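Local atomic coordinates of N-acetylneuraminic acid (Sialic acid) synthetase (Leptospira borgpetersenii serovar Hardjo-bovis, PDB entry 6NCS), a protein that probably makes sialic acid or its 9-phosphate, as a manganese-binding TIM-barrel enzyme of the NeuB synthase family. Residues Asn24-Ile29 against Thr257-Ile262; Ile47-Asp52 against Tyr232-Thr237; Ile187-Ser192 against Ile214-Leu219; Ser192-Leu197 against Phe203-Ser208; Glu226-His231 against Ala253-Glu258. All coordinates share one frame; numbering follows the deposited sequence. Where two conformers were deposited one is given.

Contact 1 of 5, residues Asn24-Ile29 against Thr257-Ile262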
# COMPACT_ATOMS: atom_id res chain seq x y z
N ASN A 24 6.54 1.41 15.26
CA ASN A 24 7.49 2.50 15.21
C ASN A 24 7.45 3.19 13.85
O ASN A 24 6.96 2.61 12.88
CB ASN A 24 8.90 1.98 15.49
CG ASN A 24 9.06 1.51 16.92
OD1 ASN A 24 9.06 2.32 17.85
ND2 ASN A 24 9.17 0.20 17.11
N PRO A 25 7.97 4.41 13.76
CA PRO A 25 8.10 5.06 12.45
C PRO A 25 8.89 4.21 11.48
O PRO A 25 9.72 3.38 11.88
CB PRO A 25 8.86 6.36 12.75
CG PRO A 25 8.62 6.61 14.19
CD PRO A 25 8.48 5.27 14.84
N VAL A 26 8.62 4.43 10.19
CA VAL A 26 9.44 3.83 9.15
C VAL A 26 10.87 4.31 9.29
O VAL A 26 11.13 5.51 9.39
CB VAL A 26 8.88 4.19 7.76
CG1 VAL A 26 9.77 3.59 6.66
CG2 VAL A 26 7.46 3.71 7.64
N PHE A 27 11.81 3.36 9.29
CA PHE A 27 13.23 3.64 9.40
C PHE A 27 13.78 3.89 8.00
O PHE A 27 13.70 3.01 7.14
CB PHE A 27 13.91 2.45 10.07
CG PHE A 27 15.33 2.67 10.43
CD1 PHE A 27 15.66 3.36 11.59
CD2 PHE A 27 16.35 2.12 9.66
CE1 PHE A 27 16.99 3.54 11.95
CE2 PHE A 27 17.69 2.30 10.01
CZ PHE A 27 18.01 3.01 11.15
N ILE A 28 14.30 5.09 7.75
CA ILE A 28 14.71 5.50 6.40
C ILE A 28 16.23 5.56 6.31
O ILE A 28 16.87 6.29 7.08
CB ILE A 28 14.07 6.84 6.00
CG1 ILE A 28 12.55 6.68 5.94
CG2 ILE A 28 14.59 7.28 4.61
CD1 ILE A 28 11.79 7.96 5.74
N ILE A 29 16.79 4.82 5.35
CA ILE A 29 18.24 4.69 5.16
C ILE A 29 18.60 5.39 3.87
O ILE A 29 18.07 5.05 2.81
CB ILE A 29 18.66 3.21 5.08
CG1 ILE A 29 18.37 2.47 6.40
CG2 ILE A 29 20.16 3.09 4.72
CD1 ILE A 29 18.15 0.96 6.18
N THR A 257 9.28 13.08 4.74
CA THR A 257 8.03 13.68 5.21
C THR A 257 6.83 13.01 4.57
O THR A 257 5.76 12.90 5.19
CB THR A 257 7.98 15.20 4.94
OG1 THR A 257 8.09 15.47 3.54
CG2 THR A 257 9.11 15.91 5.69
N GLU A 258 6.97 12.54 3.33
CA GLU A 258 5.86 11.84 2.70
C GLU A 258 5.67 10.46 3.31
O GLU A 258 4.53 9.99 3.43
CB GLU A 258 6.08 11.76 1.19
CG GLU A 258 5.81 13.10 0.48
CD GLU A 258 4.33 13.49 0.48
OE1 GLU A 258 3.59 13.04 -0.42
OE2 GLU A 258 3.92 14.24 1.39
N THR A 259 6.75 9.80 3.73
CA THR A 259 6.60 8.54 4.44
C THR A 259 5.82 8.72 5.73
O THR A 259 4.92 7.92 6.04
CB THR A 259 7.97 7.94 4.74
OG1 THR A 259 8.60 7.54 3.52
CG2 THR A 259 7.82 6.73 5.63
N GLU A 260 6.13 9.78 6.48
CA GLU A 260 5.39 10.05 7.71
C GLU A 260 3.92 10.31 7.41
O GLU A 260 3.04 9.84 8.12
CB GLU A 260 6.04 11.23 8.45
CG GLU A 260 7.41 10.88 9.02
CD GLU A 260 8.30 12.09 9.38
OE1 GLU A 260 8.02 13.23 8.94
OE2 GLU A 260 9.29 11.88 10.11
N ARG A 261 3.65 11.04 6.32
CA ARG A 261 2.27 11.35 5.98
C ARG A 261 1.51 10.09 5.59
O ARG A 261 0.37 9.90 6.01
CB ARG A 261 2.24 12.39 4.85
CG ARG A 261 0.83 12.85 4.50
CD ARG A 261 0.87 14.01 3.51
NE ARG A 261 1.26 13.58 2.18
CZ ARG A 261 0.40 13.12 1.27
NH1 ARG A 261 -0.89 13.07 1.56
NH2 ARG A 261 0.83 12.74 0.07
N ILE A 262 2.13 9.21 4.78
CA ILE A 262 1.46 7.97 4.40
C ILE A 262 1.26 7.07 5.63
O ILE A 262 0.22 6.42 5.76
CB ILE A 262 2.25 7.25 3.29
CG1 ILE A 262 2.16 8.06 2.00
CG2 ILE A 262 1.71 5.84 3.05
CD1 ILE A 262 3.17 7.61 0.90
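T259 packs against V26 and I28 where helix 249-266, the helix that follows the last strand of the TIM barrel, lies over the start of the first strand, 27-33. The seam thus belongs to the place where the two ends of the barrel sequence meet. Beginning at CB, the T259 side chain first meets I28, whose CD1 stands 3.9 Å from T259 CB. With chi1 at -68°, its two branches part. CG2 is anti to the backbone N and drops onto V26, lying 3.6 Å from V26 CG2 and 3.8 Å from V26 CG1. It comes still nearer to V26 CB, at 3.5 Å, which is tight for two carbons. The two side chains cross at about a right angle, so one methyl of T259 sits across the base of the valine fork. The other branch, OG1, lies beside the backbone N and comes within 3.9 Å of I28 CD1, the two side chains meeting tip to tip. That hydroxyl is buried among hydrocarbon, yet it is satisfied by L255 O, one turn earlier in the same helix. Threonine suits this place because it offers a methyl to the strand and returns its polar atom to its own helix, while valine and isoleucine provide branched, purely apolar surfaces. Polar residues occupy other parts of the helix surface. R261 grips E258 side-on and also pairs with E215 and E186 of the second subunit. Within the helix, R261 NH2 meets E258 OE1 at 2.8 Å, and R261 NE meets E258 OE2 at 2.9 Å.

Contact 2 of 5, residues Ile47-Asp52 against Tyr232-Thr237; sequences IDEAAD and YTVDRT
Y232 drives its hydroxyl end against E49 and A50 of helix 40-52, and this is the closely packed half of the contact. Its CG is anti to the backbone N (chi1 163°), which directs the ring toward helix 40-52. Y232 CE2 lies 3.8 Å from A50 CB, which approaches the ring obliquely, and Y232 OH lies 3.5 Å from E49 CB. The same OH is 3.1 Å from A50 N, but the angle is too poor for a hydrogen bond; the hydroxyl bonds instead to M46 O, one turn back in the helix. Alanine suits position 50 because a single methyl lets the phenol come this close to the helix backbone. I58 of strand 57-62, with P249 and L252 of helix 249-266, packs further around the tyrosine.

The other half is looser and wetter. E49 CD approaches V234 CG1 only to 4.2 Å, and a water fills in between the polar groups, giving one hydrogen to E49 OE1 at a short 2.5 Å and one to V234 O at 3.0 Å. The second carboxylate oxygen, OE2, is held by a salt bridge to R45, so the partly exposed glutamate is fixed at both oxygens. Around and beyond V234 the loop is braced by its own side chains: T233 OG1 closes an ST turn with D235 N, and D235 OD1 an Asx turn with T237 N. Here the loop after the eighth strand of a TIM barrel, just beyond the manganese ligand H231, packs on the helix that follows the first strand.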
# COMPACT_ATOMS: atom_id res chain seq x y z
N ILE A 47 26.86 13.09 4.72
CA ILE A 47 26.33 12.88 6.07
C ILE A 47 25.60 14.12 6.55
O ILE A 47 24.47 14.04 7.05
CB ILE A 47 27.46 12.50 7.04
CG1 ILE A 47 28.10 11.16 6.68
CG2 ILE A 47 26.93 12.48 8.47
CD1 ILE A 47 29.38 10.88 7.49
N ASP A 48 26.25 15.28 6.45
CA ASP A 48 25.62 16.53 6.90
C ASP A 48 24.25 16.72 6.27
O ASP A 48 23.27 17.03 6.96
CB ASP A 48 26.50 17.73 6.55
CG ASP A 48 27.85 17.72 7.25
OD1 ASP A 48 28.06 16.93 8.19
OD2 ASP A 48 28.71 18.53 6.84
N GLU A 49 24.16 16.56 4.95
CA GLU A 49 22.91 16.88 4.27
C GLU A 49 21.86 15.79 4.45
O GLU A 49 20.66 16.09 4.41
CB GLU A 49 23.19 17.18 2.80
CG GLU A 49 24.15 18.36 2.67
CD GLU A 49 24.19 18.99 1.29
OE1 GLU A 49 23.21 18.84 0.53
OE2 GLU A 49 25.20 19.66 0.97
N ALA A 50 22.29 14.54 4.67
CA ALA A 50 21.34 13.48 5.02
C ALA A 50 20.76 13.70 6.40
O ALA A 50 19.58 13.41 6.64
CB ALA A 50 22.02 12.11 4.95
N ALA A 51 21.58 14.19 7.33
CA ALA A 51 21.06 14.49 8.66
C ALA A 51 20.09 15.66 8.59
O ALA A 51 19.04 15.65 9.24
CB ALA A 51 22.21 14.77 9.63
N ASP A 52 20.41 16.67 7.77
CA ASP A 52 19.51 17.80 7.61
C ASP A 52 18.17 17.38 6.99
O ASP A 52 17.14 17.99 7.29
CB ASP A 52 20.18 18.88 6.76
CG ASP A 52 19.28 20.06 6.49
OD1 ASP A 52 19.02 20.84 7.43
OD2 ASP A 52 18.83 20.21 5.33
N TYR A 232 21.44 7.61 -2.63
CA TYR A 232 21.49 9.00 -2.20
C TYR A 232 22.75 9.67 -2.73
O TYR A 232 23.83 9.06 -2.77
CB TYR A 232 21.41 9.04 -0.66
CG TYR A 232 21.85 10.33 -0.03
CD1 TYR A 232 21.18 11.52 -0.29
CD2 TYR A 232 22.92 10.36 0.86
CE1 TYR A 232 21.59 12.71 0.29
CE2 TYR A 232 23.32 11.54 1.46
CZ TYR A 232 22.66 12.71 1.17
OH TYR A 232 23.06 13.89 1.76
N THR A 233 22.59 10.91 -3.19
CA THR A 233 23.69 11.73 -3.69
C THR A 233 23.43 13.16 -3.25
O THR A 233 22.28 13.56 -3.08
CB THR A 233 23.79 11.67 -5.23
OG1 THR A 233 24.86 12.51 -5.69
CG2 THR A 233 22.48 12.12 -5.89
N VAL A 234 24.50 13.94 -3.04
CA VAL A 234 24.25 15.36 -2.80
C VAL A 234 24.03 16.13 -4.08
O VAL A 234 23.52 17.26 -4.02
CB VAL A 234 25.37 16.05 -1.99
CG1 VAL A 234 25.47 15.44 -0.60
CG2 VAL A 234 26.69 16.01 -2.74
N ASP A 235 24.35 15.55 -5.24
CA ASP A 235 24.27 16.28 -6.51
C ASP A 235 24.40 15.31 -7.68
O ASP A 235 25.49 14.79 -7.93
CB ASP A 235 25.36 17.34 -6.55
CG ASP A 235 25.25 18.28 -7.74
OD1 ASP A 235 24.36 18.10 -8.60
OD2 ASP A 235 26.08 19.21 -7.81
N ARG A 236 23.30 15.05 -8.39
CA ARG A 236 23.38 14.16 -9.55
C ARG A 236 24.29 14.72 -10.64
O ARG A 236 24.87 13.96 -11.41
CB ARG A 236 21.99 13.88 -10.12
CG ARG A 236 21.21 12.80 -9.37
CD ARG A 236 19.98 12.34 -10.15
NE ARG A 236 18.96 13.39 -10.22
CZ ARG A 236 18.06 13.62 -9.27
NH1 ARG A 236 18.03 12.88 -8.17
NH2 ARG A 236 17.18 14.60 -9.42
N THR A 237 24.42 16.05 -10.72
CA THR A 237 25.23 16.63 -11.79
C THR A 237 26.70 16.25 -11.68
O THR A 237 27.43 16.37 -12.67
CB THR A 237 25.11 18.16 -11.81
OG1 THR A 237 25.80 18.72 -10.69
CG2 THR A 237 23.65 18.58 -11.78
O HOH W 1 23.51 19.36 -1.94

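Contact 3 of 5, residues Ile187-Ser192 against Ile214-Leu219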
# COMPACT_ATOMS: atom_id res chain seq x y z
N ILE A 187 7.07 -1.68 -13.55
CA ILE A 187 6.40 -2.98 -13.62
C ILE A 187 7.21 -4.09 -12.98
O ILE A 187 6.70 -5.20 -12.84
CB ILE A 187 6.06 -3.38 -15.07
CG1 ILE A 187 7.33 -3.64 -15.88
CG2 ILE A 187 5.18 -2.31 -15.73
CD1 ILE A 187 7.05 -4.25 -17.24
N ASP A 188 8.46 -3.82 -12.58
CA ASP A 188 9.29 -4.82 -11.94
C ASP A 188 9.31 -4.71 -10.42
O ASP A 188 9.94 -5.53 -9.77
CB ASP A 188 10.73 -4.72 -12.45
CG ASP A 188 10.91 -5.31 -13.83
OD1 ASP A 188 10.12 -6.21 -14.20
OD2 ASP A 188 11.84 -4.88 -14.54
N ALA A 189 8.60 -3.72 -9.84
CA ALA A 189 8.73 -3.45 -8.41
C ALA A 189 8.22 -4.61 -7.56
O ALA A 189 8.77 -4.88 -6.48
CB ALA A 189 7.98 -2.17 -8.05
N ASN A 190 7.16 -5.28 -8.00
CA ASN A 190 6.54 -6.39 -7.26
C ASN A 190 6.35 -6.05 -5.78
O ASN A 190 6.73 -6.81 -4.88
CB ASN A 190 7.38 -7.67 -7.42
CG ASN A 190 6.63 -8.91 -6.97
OD1 ASN A 190 5.42 -8.88 -6.84
ND2 ASN A 190 7.36 -9.99 -6.73
N LEU A 191 5.78 -4.87 -5.53
CA LEU A 191 5.66 -4.41 -4.14
C LEU A 191 4.78 -5.32 -3.29
O LEU A 191 4.91 -5.31 -2.06
CB LEU A 191 5.14 -2.97 -4.09
CG LEU A 191 6.06 -1.90 -4.69
CD1 LEU A 191 5.54 -0.50 -4.31
CD2 LEU A 191 7.52 -2.06 -4.24
N SER A 192 3.89 -6.12 -3.89
CA SER A 192 3.10 -6.99 -3.03
C SER A 192 3.93 -8.11 -2.43
O SER A 192 3.44 -8.80 -1.52
CB SER A 192 1.88 -7.55 -3.78
OG SER A 192 2.26 -8.31 -4.90
N ILE A 214 11.24 8.71 -6.05
CA ILE A 214 10.78 8.31 -4.73
C ILE A 214 9.34 7.82 -4.73
O ILE A 214 8.86 7.38 -3.67
CB ILE A 214 10.96 9.42 -3.68
CG1 ILE A 214 10.11 10.65 -4.02
CG2 ILE A 214 12.42 9.77 -3.50
CD1 ILE A 214 10.01 11.63 -2.85
N GLU A 215 8.65 7.84 -5.86
CA GLU A 215 7.26 7.38 -5.86
C GLU A 215 7.17 5.91 -5.48
O GLU A 215 6.31 5.52 -4.70
CB GLU A 215 6.60 7.61 -7.21
CG GLU A 215 5.11 7.24 -7.16
CD GLU A 215 4.43 7.26 -8.51
OE1 GLU A 215 5.02 6.78 -9.50
OE2 GLU A 215 3.28 7.75 -8.58
N ILE A 216 8.04 5.07 -6.05
CA ILE A 216 7.97 3.64 -5.75
C ILE A 216 8.25 3.35 -4.27
O ILE A 216 7.47 2.61 -3.65
CB ILE A 216 8.86 2.84 -6.71
CG1 ILE A 216 8.34 2.99 -8.14
CG2 ILE A 216 8.86 1.38 -6.32
CD1 ILE A 216 9.21 2.36 -9.22
N PRO A 217 9.30 3.90 -3.65
CA PRO A 217 9.44 3.70 -2.19
C PRO A 217 8.25 4.22 -1.37
O PRO A 217 7.89 3.60 -0.36
CB PRO A 217 10.75 4.44 -1.85
CG PRO A 217 11.19 5.15 -3.07
CD PRO A 217 10.51 4.50 -4.25
N LEU A 218 7.60 5.31 -1.77
CA LEU A 218 6.41 5.75 -1.05
C LEU A 218 5.27 4.76 -1.21
O LEU A 218 4.56 4.46 -0.24
CB LEU A 218 5.98 7.14 -1.54
CG LEU A 218 7.01 8.22 -1.15
CD1 LEU A 218 6.65 9.53 -1.78
CD2 LEU A 218 7.04 8.35 0.37
N LEU A 219 5.06 4.26 -2.43
CA LEU A 219 4.08 3.19 -2.61
C LEU A 219 4.46 1.97 -1.78
O LEU A 219 3.58 1.27 -1.26
CB LEU A 219 3.95 2.82 -4.09
CG LEU A 219 3.29 3.90 -4.96
CD1 LEU A 219 3.40 3.58 -6.43
CD2 LEU A 219 1.83 4.07 -4.55
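A189 opens the contact between the loop after the sixth strand of the TIM barrel, 173-178, and helix 215-222, which follows the seventh. Its CB points at the helix and rests 4.0 Å from I216 CG2; a methyl is all that this approach requires, while its carbonyl O accepts a hydrogen bond from H177. N190 then turns the chain through a left-handed backbone conformation (phi 46°, psi 49°). Its amide faces the second subunit, where it bonds to G269 N and K270 O, an apt use of a group that both accepts and donates. L191 brings the chain back to the helix, and its two methyls divide the work. CD2 lies 4.2 Å from I216 CG2, continuing the apolar patch begun by A189. CD1 reaches across to the next turn, and the leucines L191 and L219 cross at about a right angle. Leucine suits this position because its fork spans two residues on one face of the helix, I216 and L219, three apart in sequence. S192, next in the chain, also faces the second subunit. L191 CD1 ends over the helix, 3.7 Å from both I216 O and L219 CB.

Contact 4 of 5, residues Ser192-Leu197 against Phe203-Ser208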
# COMPACT_ATOMS: atom_id res chain seq x y z
N SER A 192 3.89 -6.12 -3.89
CA SER A 192 3.10 -6.99 -3.03
C SER A 192 3.93 -8.11 -2.43
O SER A 192 3.44 -8.80 -1.52
CB SER A 192 1.88 -7.55 -3.78
OG SER A 192 2.26 -8.31 -4.90
N ALA A 193 5.17 -8.30 -2.87
CA ALA A 193 6.06 -9.25 -2.18
C ALA A 193 6.28 -8.83 -0.73
O ALA A 193 6.59 -9.68 0.11
CB ALA A 193 7.39 -9.35 -2.91
N ILE A 194 6.17 -7.54 -0.44
CA ILE A 194 6.32 -7.07 0.94
C ILE A 194 5.28 -7.72 1.84
O ILE A 194 5.60 -8.23 2.93
CB ILE A 194 6.23 -5.53 0.99
CG1 ILE A 194 7.47 -4.93 0.30
CG2 ILE A 194 6.07 -5.02 2.45
CD1 ILE A 194 7.33 -3.46 -0.07
N GLN A 195 4.01 -7.75 1.40
CA GLN A 195 2.98 -8.39 2.21
C GLN A 195 3.16 -9.90 2.26
O GLN A 195 2.87 -10.53 3.28
CB GLN A 195 1.59 -8.04 1.69
CG GLN A 195 1.11 -6.70 2.13
CD GLN A 195 0.93 -6.61 3.63
OE1 GLN A 195 0.59 -7.60 4.29
NE2 GLN A 195 1.17 -5.43 4.19
N THR A 196 3.60 -10.50 1.15
CA THR A 196 3.92 -11.92 1.15
C THR A 196 4.95 -12.24 2.22
O THR A 196 4.81 -13.22 2.97
CB THR A 196 4.43 -12.34 -0.23
OG1 THR A 196 3.39 -12.14 -1.19
CG2 THR A 196 4.85 -13.81 -0.24
N LEU A 197 5.99 -11.41 2.32
CA LEU A 197 7.02 -11.63 3.33
C LEU A 197 6.48 -11.35 4.73
O LEU A 197 6.82 -12.07 5.68
CB LEU A 197 8.24 -10.75 3.04
CG LEU A 197 9.04 -11.08 1.78
CD1 LEU A 197 10.06 -9.98 1.55
CD2 LEU A 197 9.74 -12.43 1.94
N PHE A 203 9.56 -10.98 11.68
CA PHE A 203 10.47 -9.86 11.85
C PHE A 203 10.12 -8.74 10.88
O PHE A 203 9.32 -8.93 9.96
CB PHE A 203 11.92 -10.34 11.66
CG PHE A 203 12.12 -11.24 10.46
CD1 PHE A 203 12.14 -10.71 9.18
CD2 PHE A 203 12.26 -12.61 10.62
CE1 PHE A 203 12.32 -11.55 8.07
CE2 PHE A 203 12.43 -13.45 9.52
CZ PHE A 203 12.47 -12.92 8.25
N PRO A 204 10.68 -7.54 11.08
CA PRO A 204 10.29 -6.40 10.22
C PRO A 204 10.69 -6.61 8.77
O PRO A 204 11.77 -7.13 8.46
CB PRO A 204 11.04 -5.22 10.85
CG PRO A 204 11.21 -5.62 12.29
CD PRO A 204 11.53 -7.09 12.20
N ILE A 205 9.80 -6.19 7.86
CA ILE A 205 10.01 -6.26 6.42
C ILE A 205 10.02 -4.84 5.87
O ILE A 205 9.15 -4.03 6.23
CB ILE A 205 8.91 -7.09 5.72
CG1 ILE A 205 8.78 -8.47 6.35
CG2 ILE A 205 9.20 -7.19 4.22
CD1 ILE A 205 10.05 -9.28 6.26
N GLY A 206 10.97 -4.54 5.00
CA GLY A 206 10.97 -3.25 4.36
C GLY A 206 11.25 -3.35 2.87
O GLY A 206 10.99 -4.38 2.25
N TYR A 207 11.82 -2.29 2.30
CA TYR A 207 11.99 -2.20 0.86
C TYR A 207 13.23 -1.39 0.54
O TYR A 207 13.42 -0.30 1.10
CB TYR A 207 10.75 -1.56 0.21
CG TYR A 207 10.94 -1.29 -1.27
CD1 TYR A 207 11.08 -2.34 -2.18
CD2 TYR A 207 11.04 0.01 -1.75
CE1 TYR A 207 11.29 -2.10 -3.52
CE2 TYR A 207 11.24 0.26 -3.10
CZ TYR A 207 11.38 -0.80 -3.97
OH TYR A 207 11.60 -0.55 -5.31
N SER A 208 14.06 -1.91 -0.36
CA SER A 208 15.23 -1.20 -0.87
C SER A 208 15.00 -0.82 -2.33
O SER A 208 14.70 -1.69 -3.15
CB SER A 208 16.49 -2.06 -0.73
OG SER A 208 17.62 -1.35 -1.19
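A beta-alpha-beta unit of the TIM barrel is closed here, with I194 and L197 of helix 193-200 settling on I205 and Y207 of strand 205-209. The short helix and strand segments run nearly antiparallel, at 152°, with their axes 8.4 Å apart, as expected when a helix returns along the outside of a barrel to enter the next strand. I205 is the centre of the packing. Its CG2, anti to the backbone N, lies 3.9 Å from L197 CB and 4.2 Å from I194 CG2, so one methyl touches two successive turns of the helix. I205 and L197 cross at about a right angle, whereas I205 and I194 slide past each other in opposite directions. I194, extended along its longer branch (chi2 164°), continues over the strand. Its CG1 passes 4.1 Å from G206 O, and its CD1 ends 3.9 Å from Y207 CB. In the alternation of the strand G206 faces the other way, and it meets the helix through that carbonyl O. The Y207 ring extends on to I216 and A220 of the next helix, and its hydroxyl is bonded to D209. On the far side of helix 193-200, T196 bonds to the second subunit. Branched aliphatic residues on an outward-facing strand surface, covered by an inward-facing helix ridge, are the usual layer between strands and helices of a TIM barrel.

Contact 5 of 5, residues Glu226-His231 against Ala253-Glu258. With MN (manganese (II) ion), chain C.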
# COMPACT_ATOMS: atom_id res chain seq x y z
N GLU A 226 8.34 -1.32 6.41
CA GLU A 226 8.68 -0.74 7.70
C GLU A 226 10.07 -0.13 7.71
O GLU A 226 10.45 0.53 8.70
CB GLU A 226 8.56 -1.81 8.79
CG GLU A 226 7.26 -2.61 8.68
CD GLU A 226 7.16 -3.73 9.70
OE1 GLU A 226 7.27 -4.92 9.30
OE2 GLU A 226 6.97 -3.42 10.89
N ILE A 227 10.84 -0.34 6.66
CA ILE A 227 12.16 0.23 6.46
C ILE A 227 12.21 0.61 4.99
O ILE A 227 11.69 -0.13 4.15
CB ILE A 227 13.29 -0.77 6.79
CG1 ILE A 227 13.19 -1.26 8.24
CG2 ILE A 227 14.66 -0.15 6.53
CD1 ILE A 227 12.32 -2.53 8.42
N ILE A 228 12.81 1.76 4.68
CA ILE A 228 13.02 2.17 3.29
C ILE A 228 14.50 2.49 3.12
O ILE A 228 15.07 3.26 3.90
CB ILE A 228 12.17 3.40 2.91
CG1 ILE A 228 10.69 3.05 2.89
CG2 ILE A 228 12.62 3.94 1.55
CD1 ILE A 228 10.27 2.16 1.70
N GLU A 229 15.11 1.90 2.09
CA GLU A 229 16.46 2.23 1.69
C GLU A 229 16.41 2.86 0.30
O GLU A 229 15.72 2.35 -0.59
CB GLU A 229 17.35 0.98 1.68
CG GLU A 229 18.80 1.28 1.36
CD GLU A 229 19.67 0.03 1.39
OE1 GLU A 229 20.18 -0.37 0.32
OE2 GLU A 229 19.83 -0.56 2.47
N LYS A 230 17.10 3.98 0.13
CA LYS A 230 17.09 4.72 -1.13
C LYS A 230 18.49 5.23 -1.42
O LYS A 230 19.11 5.83 -0.54
CB LYS A 230 16.09 5.88 -1.06
CG LYS A 230 16.08 6.83 -2.25
CD LYS A 230 15.50 6.19 -3.50
CE LYS A 230 15.83 7.02 -4.75
NZ LYS A 230 15.35 6.35 -6.00
N HIS A 231 19.00 4.98 -2.62
CA HIS A 231 20.31 5.51 -2.96
C HIS A 231 20.29 7.03 -2.93
O HIS A 231 19.26 7.67 -3.19
CB HIS A 231 20.77 5.02 -4.33
CG HIS A 231 21.23 3.60 -4.34
ND1 HIS A 231 22.53 3.24 -4.57
CD2 HIS A 231 20.54 2.44 -4.14
CE1 HIS A 231 22.64 1.92 -4.51
NE2 HIS A 231 21.45 1.42 -4.26
N ALA A 253 14.53 14.47 1.70
CA ALA A 253 13.71 15.10 2.72
C ALA A 253 12.23 14.91 2.42
O ALA A 253 11.42 14.70 3.33
CB ALA A 253 14.04 16.59 2.81
N LYS A 254 11.85 14.98 1.14
CA LYS A 254 10.47 14.71 0.76
C LYS A 254 10.09 13.26 1.01
O LYS A 254 8.96 12.97 1.42
CB LYS A 254 10.25 15.10 -0.70
CG LYS A 254 8.83 14.98 -1.19
CD LYS A 254 7.95 16.00 -0.48
CE LYS A 254 7.05 16.74 -1.45
NZ LYS A 254 6.32 17.83 -0.75
N LEU A 255 11.03 12.33 0.76
CA LEU A 255 10.78 10.92 1.08
C LEU A 255 10.46 10.76 2.55
O LEU A 255 9.53 10.04 2.92
CB LEU A 255 11.99 10.06 0.69
CG LEU A 255 11.95 8.57 1.03
CD1 LEU A 255 10.79 7.84 0.33
CD2 LEU A 255 13.29 7.94 0.66
N VAL A 256 11.22 11.44 3.41
CA VAL A 256 11.00 11.33 4.85
C VAL A 256 9.62 11.88 5.22
O VAL A 256 8.86 11.23 5.95
CB VAL A 256 12.12 12.06 5.62
CG1 VAL A 256 11.76 12.18 7.10
CG2 VAL A 256 13.45 11.30 5.45
N THR A 257 9.28 13.08 4.74
CA THR A 257 8.03 13.68 5.21
C THR A 257 6.83 13.01 4.57
O THR A 257 5.76 12.90 5.19
CB THR A 257 7.98 15.20 4.94
OG1 THR A 257 8.09 15.47 3.54
CG2 THR A 257 9.11 15.91 5.69
N GLU A 258 6.97 12.54 3.33
CA GLU A 258 5.86 11.84 2.70
C GLU A 258 5.67 10.46 3.31
O GLU A 258 4.53 9.99 3.43
CB GLU A 258 6.08 11.76 1.19
CG GLU A 258 5.81 13.10 0.48
CD GLU A 258 4.33 13.49 0.48
OE1 GLU A 258 3.59 13.04 -0.42
OE2 GLU A 258 3.92 14.24 1.39
MN MN C . 21.41 -0.75 -3.77
O HOH W 2 20.51 -0.17 -2.12
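L255 and K230 both hold CG anti to the backbone N (chi1 176° and 173°), and in L255 a chi2 of 61° turns CD1 aside and leaves CD2 extended, reaching strand 227-231. There L255 CD2 lies 3.9 Å from K230 CB and 4.2 Å from I228 CG2. The leucine crosses both side chains obliquely, so one methyl bridges two alternate residues on the outer side of the strand. The contact is slight and wholly apolar. Isoleucine suits it with its branched CG2, and leucine with its reach from the helix. K230 lends its aliphatic root alone: the chain bends and takes NZ away to D209, with which it forms a salt bridge, and to G213 O. This lets a buried lysine serve the apolar layer at one end and bind polar groups at the other.

On the opposite side of the strand, E229 points into the barrel. A water gives a hydrogen to E229 OE1 at 2.5 Å and is itself 2.0 Å from the manganese, consistent with a second-shell carboxylate that orients the metal-bound water; its other oxygen pairs with K125. H231, at the end of the strand, binds the ion directly through NE2 at 2.2 Å, and H210 is a further ligand. Thus the outer side of the eighth strand packs lightly on its following helix, while its C-terminal end carries the manganese site, the usual position of the active site in TIM barrels.

From the N terminus, 24-29 opens contact 1 and 47-52 opens contact 2. Residues 187-192 and 192-197 follow, sharing S192; contact 4 closes first, at 203-208, nested inside contact 3, which closes at 214-219. Residues 226-231 then open contact 5 before 232-237 closes contact 2, so these two cross; contacts 3 and 4 lie within the loop of contact 2. Finally 253-258 closes contact 5, and the overlapping 257-262 closes contact 1, inside whose loop contacts 2, 3 and 4 are nested. Neighbouring strands 27-33, 227-231 and 205-209 link contacts 1, 5 and 4 side by side. Helix 215-222 joins contact 3 to helix 249-266 through L218, and contacts 3 and 4 also face the second subunit.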